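Local atomic coordinates of predicted metal-dependent hydrolase of the TIM-barrel fold (Lactobacillus casei, PDB entry 2QPX), a protein that is of unknown function but holds two zinc ions in a TIM barrel and probably acts as a hydrolase, as its amidohydrolase relatives do. Residues C19-D24 with P109-D114; F227-G232 with V260-C265; F284-L289 with R299-A304. One frame throughout, in Å; residues are numbered along the deposited sequence.

In the fold
The three contacts follow one another along the chain, each closing before the next opens. Contact 1 joins the loop after strand 14-19 to the start of helix 113-120. Contact 2 pairs strands 225-229 and 260-264, and contact 3 packs strand 282-285 and the turn after it against helix 297-304. Contacts 2 and 3 share a parallel sheet and touch, their centres about 11 Å apart, where Asp285 and Ser287 probably hydrogen-bond His264. The centre of contact 1 is about 22 Å from that of contact 2. Yet His20 of contact 1 holds one zinc, and His228 and His264 of contact 2 hold the other, so these distant chain regions converge on one metal centre of the barrel.

Contact 1 (C19-D24 with P109-D114); sequences CHFLID and PILDLD. With ZN (zinc ion), chain B; EDO (1,2-ethanediol), chain L.
The Phe21 ring carries this contact: Leu111 lays CD2 over one face, 3.9 Å from the ring centroid and 20° off its normal, a CH-pi contact displaced toward the rim. At the ring's edge Leu113 CD2 stands 3.9 Å from CE1, while Ile110 O approaches CD1 obliquely at 3.2 Å. Phe21 CG lies beside its backbone N and anti to the carbonyl carbon (chi1 -66°), which sets it 3.7 Å from Ile110 O. An alanine here would probably leave the tips of Leu111 and Leu113 without their aromatic partner and open a gap between the loop and the start of helix 113-120. The neighbouring flat group, His20, meets Phe104 edge-to-face and binds zinc through NE2 at 2.1 Å. With His18 it forms the HxH motif at the end of the first strand in amidohydrolase barrels; Asp318 and the carboxylated Lys167 also hold this metal. Beyond Phe21 the backbones take over. Ile110 N gives Leu22 O a nearly straight bond of 2.9 Å (171°), next to a single beta bridge between Ile23 and Pro109. One water accepts from Leu22 N and donates to Ile110 O, bridging the backbones beside the direct bond. Ile110 lays CG1 and CD1 against the backbone of Ile23 and Asp24, CD1 3.5 Å from Ile23 O, and its apolar branches also meet Leu119. Asp112 suits the N-cap of helix 113-120, where its OD1 accepts from Gln115 N.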
# COMPACT_ATOMS: atom_id res chain seq x y z
N CYS A 19 11.23 -21.58 9.13
CA CYS A 19 12.60 -21.30 8.72
C CYS A 19 13.11 -22.49 7.92
O CYS A 19 12.35 -23.38 7.55
CB CYS A 19 13.46 -20.94 9.95
SG CYS A 19 13.47 -22.23 11.22
N HIS A 20 14.41 -22.50 7.64
CA HIS A 20 14.97 -23.36 6.61
C HIS A 20 16.37 -23.90 7.01
O HIS A 20 17.05 -23.41 7.94
CB HIS A 20 15.06 -22.57 5.31
CG HIS A 20 13.72 -22.24 4.73
ND1 HIS A 20 12.88 -23.20 4.21
CD2 HIS A 20 13.06 -21.06 4.59
CE1 HIS A 20 11.74 -22.63 3.81
NE2 HIS A 20 11.83 -21.32 4.03
N PHE A 21 16.78 -24.96 6.32
CA PHE A 21 18.05 -25.60 6.60
C PHE A 21 19.23 -24.63 6.52
O PHE A 21 19.30 -23.74 5.66
CB PHE A 21 18.36 -26.67 5.58
CG PHE A 21 17.44 -27.85 5.59
CD1 PHE A 21 17.31 -28.67 6.67
CD2 PHE A 21 16.70 -28.15 4.45
CE1 PHE A 21 16.49 -29.80 6.63
CE2 PHE A 21 15.88 -29.26 4.42
CZ PHE A 21 15.79 -30.08 5.51
N LEU A 22 20.19 -24.89 7.41
CA LEU A 22 21.53 -24.32 7.30
C LEU A 22 22.40 -25.11 6.33
O LEU A 22 22.08 -26.26 6.01
CB LEU A 22 22.20 -24.26 8.70
CG LEU A 22 21.50 -23.40 9.75
CD1 LEU A 22 22.03 -23.77 11.16
CD2 LEU A 22 21.75 -21.93 9.47
N ILE A 23 23.51 -24.50 5.91
CA ILE A 23 24.51 -25.17 5.10
C ILE A 23 25.76 -25.49 5.90
O ILE A 23 25.98 -25.00 6.99
CB ILE A 23 24.86 -24.36 3.83
CG1 ILE A 23 25.73 -23.13 4.15
CG2 ILE A 23 23.57 -24.03 3.00
CD1 ILE A 23 26.33 -22.45 2.91
N ASP A 24 26.55 -26.40 5.32
CA ASP A 24 27.87 -26.79 5.82
C ASP A 24 28.78 -25.58 6.03
O ASP A 24 29.04 -24.85 5.09
CB ASP A 24 28.46 -27.77 4.78
CG ASP A 24 29.79 -28.40 5.19
OD1 ASP A 24 30.40 -28.01 6.18
OD2 ASP A 24 30.21 -29.31 4.46
N PRO A 109 23.67 -28.54 1.84
CA PRO A 109 22.82 -28.46 3.02
C PRO A 109 23.27 -29.35 4.17
O PRO A 109 23.94 -30.39 3.95
CB PRO A 109 21.49 -29.03 2.54
CG PRO A 109 21.89 -30.02 1.53
CD PRO A 109 23.04 -29.38 0.79
N ILE A 110 22.86 -28.96 5.37
CA ILE A 110 22.74 -29.86 6.50
C ILE A 110 21.27 -30.31 6.58
O ILE A 110 20.40 -29.52 6.95
CB ILE A 110 23.22 -29.22 7.83
CG1 ILE A 110 24.70 -28.80 7.72
CG2 ILE A 110 22.99 -30.15 9.01
CD1 ILE A 110 25.14 -27.90 8.83
N LEU A 111 20.98 -31.52 6.10
CA LEU A 111 19.60 -32.03 6.00
C LEU A 111 19.11 -32.73 7.27
O LEU A 111 17.91 -32.81 7.55
CB LEU A 111 19.47 -32.99 4.81
CG LEU A 111 19.74 -32.38 3.45
CD1 LEU A 111 19.75 -33.46 2.38
CD2 LEU A 111 18.67 -31.28 3.17
N ASP A 112 20.03 -33.25 8.06
CA ASP A 112 19.63 -34.02 9.21
C ASP A 112 19.19 -33.09 10.33
O ASP A 112 19.92 -32.18 10.74
CB ASP A 112 20.79 -34.94 9.60
CG ASP A 112 20.44 -35.88 10.73
OD1 ASP A 112 20.31 -35.46 11.89
OD2 ASP A 112 20.28 -37.08 10.45
N LEU A 113 17.98 -33.29 10.84
CA LEU A 113 17.44 -32.41 11.86
C LEU A 113 18.10 -32.59 13.21
O LEU A 113 18.22 -31.63 13.96
CB LEU A 113 15.94 -32.61 11.99
CG LEU A 113 15.16 -32.35 10.71
CD1 LEU A 113 13.70 -32.58 11.04
CD2 LEU A 113 15.44 -30.93 10.21
N ASP A 114 18.54 -33.82 13.53
CA ASP A 114 19.27 -34.05 14.76
C ASP A 114 20.63 -33.34 14.70
O ASP A 114 21.06 -32.75 15.68
CB ASP A 114 19.47 -35.56 15.00
CG ASP A 114 18.18 -36.26 15.31
OD1 ASP A 114 17.44 -35.83 16.21
OD2 ASP A 114 17.91 -37.25 14.62
ZN ZN B . 10.22 -20.02 3.76
C1 EDO L . 31.99 -28.13 0.97
O1 EDO L . 32.45 -27.06 0.14
C2 EDO L . 32.82 -28.18 2.25
O2 EDO L . 32.44 -29.31 3.06
O HOH W 1 20.08 -27.44 8.71
O HOH W 2 10.29 -18.66 2.20

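Contact 2 (F227-G232 with V260-C265)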
# COMPACT_ATOMS: atom_id res chain seq x y z
N PHE A 227 1.14 -20.78 4.40
CA PHE A 227 1.23 -20.34 3.00
C PHE A 227 2.29 -19.26 2.87
O PHE A 227 2.24 -18.24 3.56
CB PHE A 227 -0.08 -19.72 2.52
CG PHE A 227 -1.16 -20.71 2.27
CD1 PHE A 227 -1.96 -21.17 3.29
CD2 PHE A 227 -1.42 -21.17 0.98
CE1 PHE A 227 -3.00 -22.04 3.05
CE2 PHE A 227 -2.45 -22.04 0.74
CZ PHE A 227 -3.25 -22.48 1.77
N HIS A 228 3.19 -19.40 1.90
CA HIS A 228 3.97 -18.21 1.48
C HIS A 228 3.02 -17.15 0.96
O HIS A 228 2.20 -17.47 0.11
CB HIS A 228 4.95 -18.60 0.37
CG HIS A 228 5.79 -17.46 -0.11
ND1 HIS A 228 7.06 -17.23 0.36
CD2 HIS A 228 5.52 -16.46 -0.99
CE1 HIS A 228 7.54 -16.13 -0.21
NE2 HIS A 228 6.62 -15.65 -1.02
N VAL A 229 3.21 -15.90 1.39
CA VAL A 229 2.42 -14.77 0.90
C VAL A 229 3.40 -13.65 0.54
O VAL A 229 4.29 -13.31 1.31
CB VAL A 229 1.40 -14.28 1.96
CG1 VAL A 229 0.65 -12.99 1.47
CG2 VAL A 229 0.39 -15.42 2.33
N GLY A 230 3.21 -13.02 -0.62
CA GLY A 230 3.98 -11.82 -0.97
C GLY A 230 5.40 -12.11 -1.44
O GLY A 230 5.63 -13.09 -2.16
N TYR A 231 6.35 -11.26 -1.01
CA TYR A 231 7.80 -11.27 -1.32
C TYR A 231 8.34 -12.61 -1.81
O TYR A 231 8.55 -13.51 -1.05
CB TYR A 231 8.57 -10.73 -0.09
CG TYR A 231 10.07 -10.40 -0.23
CD1 TYR A 231 10.73 -10.42 -1.45
CD2 TYR A 231 10.79 -10.12 0.90
CE1 TYR A 231 12.08 -10.12 -1.53
CE2 TYR A 231 12.15 -9.85 0.84
CZ TYR A 231 12.79 -9.85 -0.37
OH TYR A 231 14.15 -9.55 -0.48
N GLY A 232 8.58 -12.69 -3.12
CA GLY A 232 9.12 -13.89 -3.77
C GLY A 232 10.21 -13.56 -4.77
O GLY A 232 10.70 -12.45 -4.82
N VAL A 260 -4.62 -21.53 9.62
CA VAL A 260 -3.88 -21.05 8.44
C VAL A 260 -2.90 -19.97 8.90
O VAL A 260 -3.26 -19.08 9.68
CB VAL A 260 -4.84 -20.45 7.40
CG1 VAL A 260 -4.09 -19.79 6.21
CG2 VAL A 260 -5.84 -21.52 6.91
N VAL A 261 -1.66 -20.10 8.43
CA VAL A 261 -0.60 -19.14 8.77
C VAL A 261 -0.04 -18.51 7.52
O VAL A 261 0.47 -19.19 6.64
CB VAL A 261 0.52 -19.73 9.60
CG1 VAL A 261 1.39 -18.61 10.18
CG2 VAL A 261 -0.04 -20.61 10.72
N LEU A 262 -0.17 -17.19 7.44
CA LEU A 262 0.29 -16.41 6.29
C LEU A 262 1.72 -15.93 6.54
O LEU A 262 1.94 -15.08 7.42
CB LEU A 262 -0.64 -15.21 6.03
CG LEU A 262 -2.12 -15.51 5.85
CD1 LEU A 262 -2.90 -14.19 5.56
CD2 LEU A 262 -2.38 -16.65 4.80
N LEU A 263 2.65 -16.49 5.78
CA LEU A 263 4.09 -16.21 5.96
C LEU A 263 4.52 -15.00 5.14
O LEU A 263 4.11 -14.86 3.97
CB LEU A 263 4.91 -17.41 5.50
CG LEU A 263 4.58 -18.79 6.04
CD1 LEU A 263 5.43 -19.84 5.28
CD2 LEU A 263 4.72 -18.89 7.58
N HIS A 264 5.32 -14.12 5.77
CA HIS A 264 6.03 -12.99 5.11
C HIS A 264 5.17 -11.78 4.85
O HIS A 264 5.43 -10.67 5.37
CB HIS A 264 6.72 -13.36 3.78
CG HIS A 264 7.20 -14.74 3.72
ND1 HIS A 264 7.97 -15.32 4.71
CD2 HIS A 264 7.05 -15.69 2.77
CE1 HIS A 264 8.23 -16.57 4.39
NE2 HIS A 264 7.70 -16.82 3.20
N CYS A 265 4.13 -12.00 4.05
CA CYS A 265 3.04 -11.09 3.73
C CYS A 265 3.40 -9.88 2.94
O CYS A 265 2.69 -9.52 2.01
CB CYS A 265 2.29 -10.70 5.00
SG CYS A 265 1.57 -12.12 5.84
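His264 reaches across to the neighbouring strand, and its CB lies 3.5 Å from Val229 O. CG, 4.0 Å from Val229 O, follows with chi1 at -31°, well short of a staggered position, and the ring lies with one face against Leu263 CB, 3.6 Å above its centre. ND1 is hydrogen-bonded to Ser287 OG, at least in one of the serine's conformers; with the zinc on NE2 this helps fix the ring's rotation. His228 ND1 binds the same metal and so comes within 2.9 Å of His264 NE2, two ligands of one ion and not a hydrogen bond. The two side chains cross at about a right angle, their ring planes turned by 61°. His228 CG is anti to its backbone N (chi1 -180°), and its other nitrogen, NE2, donates to Gly230 O from well above the carbonyl plane, a second hold on the ring. Histidine suits both places because one nitrogen can bind metal while the other is held by the protein. Both residues stand at the C-terminal ends of parallel strands, where TIM barrels carry their active sites; strand 225-229, helix 247-253 and strand 260-264 form a beta-alpha-beta unit. Between the strands Phe227 N donates to Val261 O at 2.8 Å, Leu263 N to Phe227 O, and Val229 N to Leu263 O. Away from the metal, Val229 CG2 packs 3.8 Å from Leu262 CB. Gly230 has positive phi, and a CB there would collide with Cys265 O.

Contact 3 (F284-L289 with R299-A304); sequences FDISLL and RVFNEA
Asp285 OD1, just before the Ile286 side chain that meets helix 297-304, is gripped by three donors. In the conformer described here, Ser287 OG gives it a bond of 2.6 Å and Ser287 N one of 2.9 Å, both from the same face of the carboxylate; the third donor is His264 N. The bond from the backbone N two residues on makes an Asx turn, which turns the chain toward Leu288. Since OD2 is bonded to His17 NE2, both oxygens of this buried carboxylate are satisfied. Ser287 OG spends its proton on Asp285, so it probably accepts from His264 ND1, the carboxylate backing up the zinc ligand as a second-shell group. Aspartate suits the place, being short enough to fold back on its backbone.

The other side of this segment is apolar. Ile286, in the conformer described, sends CG2 to Val300 CG1, 3.9 Å away, the two side chains sliding past each other in opposite directions. Its CD1 lies 4.0 Å from Phe301 CB, near the plane of that ring at its edge. CG1 leads there from between the backbone N and the carbonyl carbon (chi1 59°). Helix 297-304 follows strand 282-285 after the short helix 289-292 and packs outside the barrel strand; Val300 and Ala304 face the strand and turn, while Phe301 flanks them and offers its CB. Leu289 meets Val300 tip to tip, CD1 3.8 Å from CB. Phe284 turns its edge to the helix: CZ is 3.5 Å from Ala304 O, close to the ring plane, and CE2 3.9 Å from Ala304 CB. Alanine's single methyl lets the large ring come this close. On the helix's polar side, Arg299 and Glu303 form salt bridges with Glu306 and Arg270, respectively, of a second subunit.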
# COMPACT_ATOMS: atom_id res chain seq x y z
N PHE A 284 -0.34 -14.85 11.13
CA PHE A 284 0.59 -14.33 10.12
C PHE A 284 1.90 -13.91 10.75
O PHE A 284 1.99 -13.73 11.96
CB PHE A 284 -0.04 -13.21 9.29
CG PHE A 284 -0.22 -11.93 10.01
CD1 PHE A 284 -1.19 -11.79 10.98
CD2 PHE A 284 0.52 -10.82 9.67
CE1 PHE A 284 -1.38 -10.58 11.62
CE2 PHE A 284 0.30 -9.61 10.31
CZ PHE A 284 -0.65 -9.51 11.27
N ASP A 285 2.90 -13.74 9.89
CA ASP A 285 4.20 -13.19 10.29
C ASP A 285 4.71 -12.20 9.27
O ASP A 285 4.12 -12.06 8.19
CB ASP A 285 5.19 -14.33 10.62
CG ASP A 285 5.68 -15.08 9.42
OD1 ASP A 285 6.14 -14.44 8.46
OD2 ASP A 285 5.63 -16.34 9.44
N ILE A 286 5.83 -11.51 9.60
CA ILE A 286 6.53 -10.61 8.65
C ILE A 286 7.98 -11.07 8.44
O ILE A 286 8.90 -10.31 8.24
CB ILE A 286 6.46 -9.13 9.05
CG1 ILE A 286 7.08 -8.91 10.45
CG2 ILE A 286 5.01 -8.62 8.98
CD1 ILE A 286 7.47 -7.42 10.75
N SER A 287 8.14 -12.39 8.47
CA SER A 287 9.39 -13.06 8.15
C SER A 287 9.84 -12.70 6.70
O SER A 287 9.04 -12.26 5.87
CB SER A 287 9.23 -14.54 8.38
OG SER A 287 8.37 -15.11 7.41
N LEU A 288 11.15 -12.81 6.43
CA LEU A 288 11.75 -12.46 5.13
C LEU A 288 11.88 -10.95 4.89
O LEU A 288 12.95 -10.47 4.51
CB LEU A 288 11.04 -13.19 3.97
CG LEU A 288 11.93 -13.36 2.72
CD1 LEU A 288 13.22 -14.22 3.00
CD2 LEU A 288 11.12 -13.94 1.53
N LEU A 289 10.80 -10.21 5.09
CA LEU A 289 10.91 -8.77 5.23
C LEU A 289 11.81 -8.41 6.44
O LEU A 289 12.70 -7.56 6.29
CB LEU A 289 9.52 -8.13 5.35
CG LEU A 289 9.46 -6.58 5.48
CD1 LEU A 289 9.85 -6.06 6.88
CD2 LEU A 289 10.27 -5.82 4.41
N ARG A 299 8.44 -0.15 10.80
CA ARG A 299 7.24 0.42 10.17
C ARG A 299 6.32 -0.65 9.63
O ARG A 299 5.09 -0.55 9.77
CB ARG A 299 7.56 1.46 9.11
CG ARG A 299 7.95 1.01 7.77
CD ARG A 299 8.17 2.23 6.80
NE ARG A 299 9.29 3.01 7.31
CZ ARG A 299 10.56 2.81 7.01
NH1 ARG A 299 10.93 1.91 6.09
NH2 ARG A 299 11.47 3.57 7.61
N VAL A 300 6.89 -1.73 9.08
CA VAL A 300 6.09 -2.88 8.64
C VAL A 300 5.39 -3.57 9.79
O VAL A 300 4.19 -3.87 9.70
CB VAL A 300 6.90 -3.86 7.75
CG1 VAL A 300 6.10 -5.14 7.48
CG2 VAL A 300 7.26 -3.15 6.42
N PHE A 301 6.07 -3.76 10.92
CA PHE A 301 5.41 -4.30 12.08
C PHE A 301 4.24 -3.42 12.50
O PHE A 301 3.11 -3.89 12.75
CB PHE A 301 6.39 -4.48 13.25
CG PHE A 301 5.75 -5.08 14.45
CD1 PHE A 301 5.64 -6.46 14.58
CD2 PHE A 301 5.18 -4.28 15.41
CE1 PHE A 301 4.97 -7.01 15.66
CE2 PHE A 301 4.49 -4.83 16.47
CZ PHE A 301 4.40 -6.17 16.61
N ASN A 302 4.49 -2.11 12.60
CA ASN A 302 3.46 -1.21 13.03
C ASN A 302 2.25 -1.27 12.11
O ASN A 302 1.10 -1.29 12.55
CB ASN A 302 3.97 0.22 13.08
CG ASN A 302 5.02 0.46 14.14
OD1 ASN A 302 5.15 -0.30 15.10
ND2 ASN A 302 5.78 1.57 13.97
N GLU A 303 2.50 -1.24 10.81
CA GLU A 303 1.42 -1.28 9.82
C GLU A 303 0.63 -2.59 9.92
O GLU A 303 -0.60 -2.59 9.87
CB GLU A 303 1.97 -1.11 8.40
CG GLU A 303 2.50 0.28 8.07
CD GLU A 303 3.33 0.32 6.78
OE1 GLU A 303 3.14 -0.55 5.90
OE2 GLU A 303 4.20 1.24 6.66
N ALA A 304 1.37 -3.68 10.12
CA ALA A 304 0.82 -5.03 10.22
C ALA A 304 -0.18 -5.21 11.36
O ALA A 304 -1.11 -6.00 11.24
CB ALA A 304 1.98 -6.07 10.36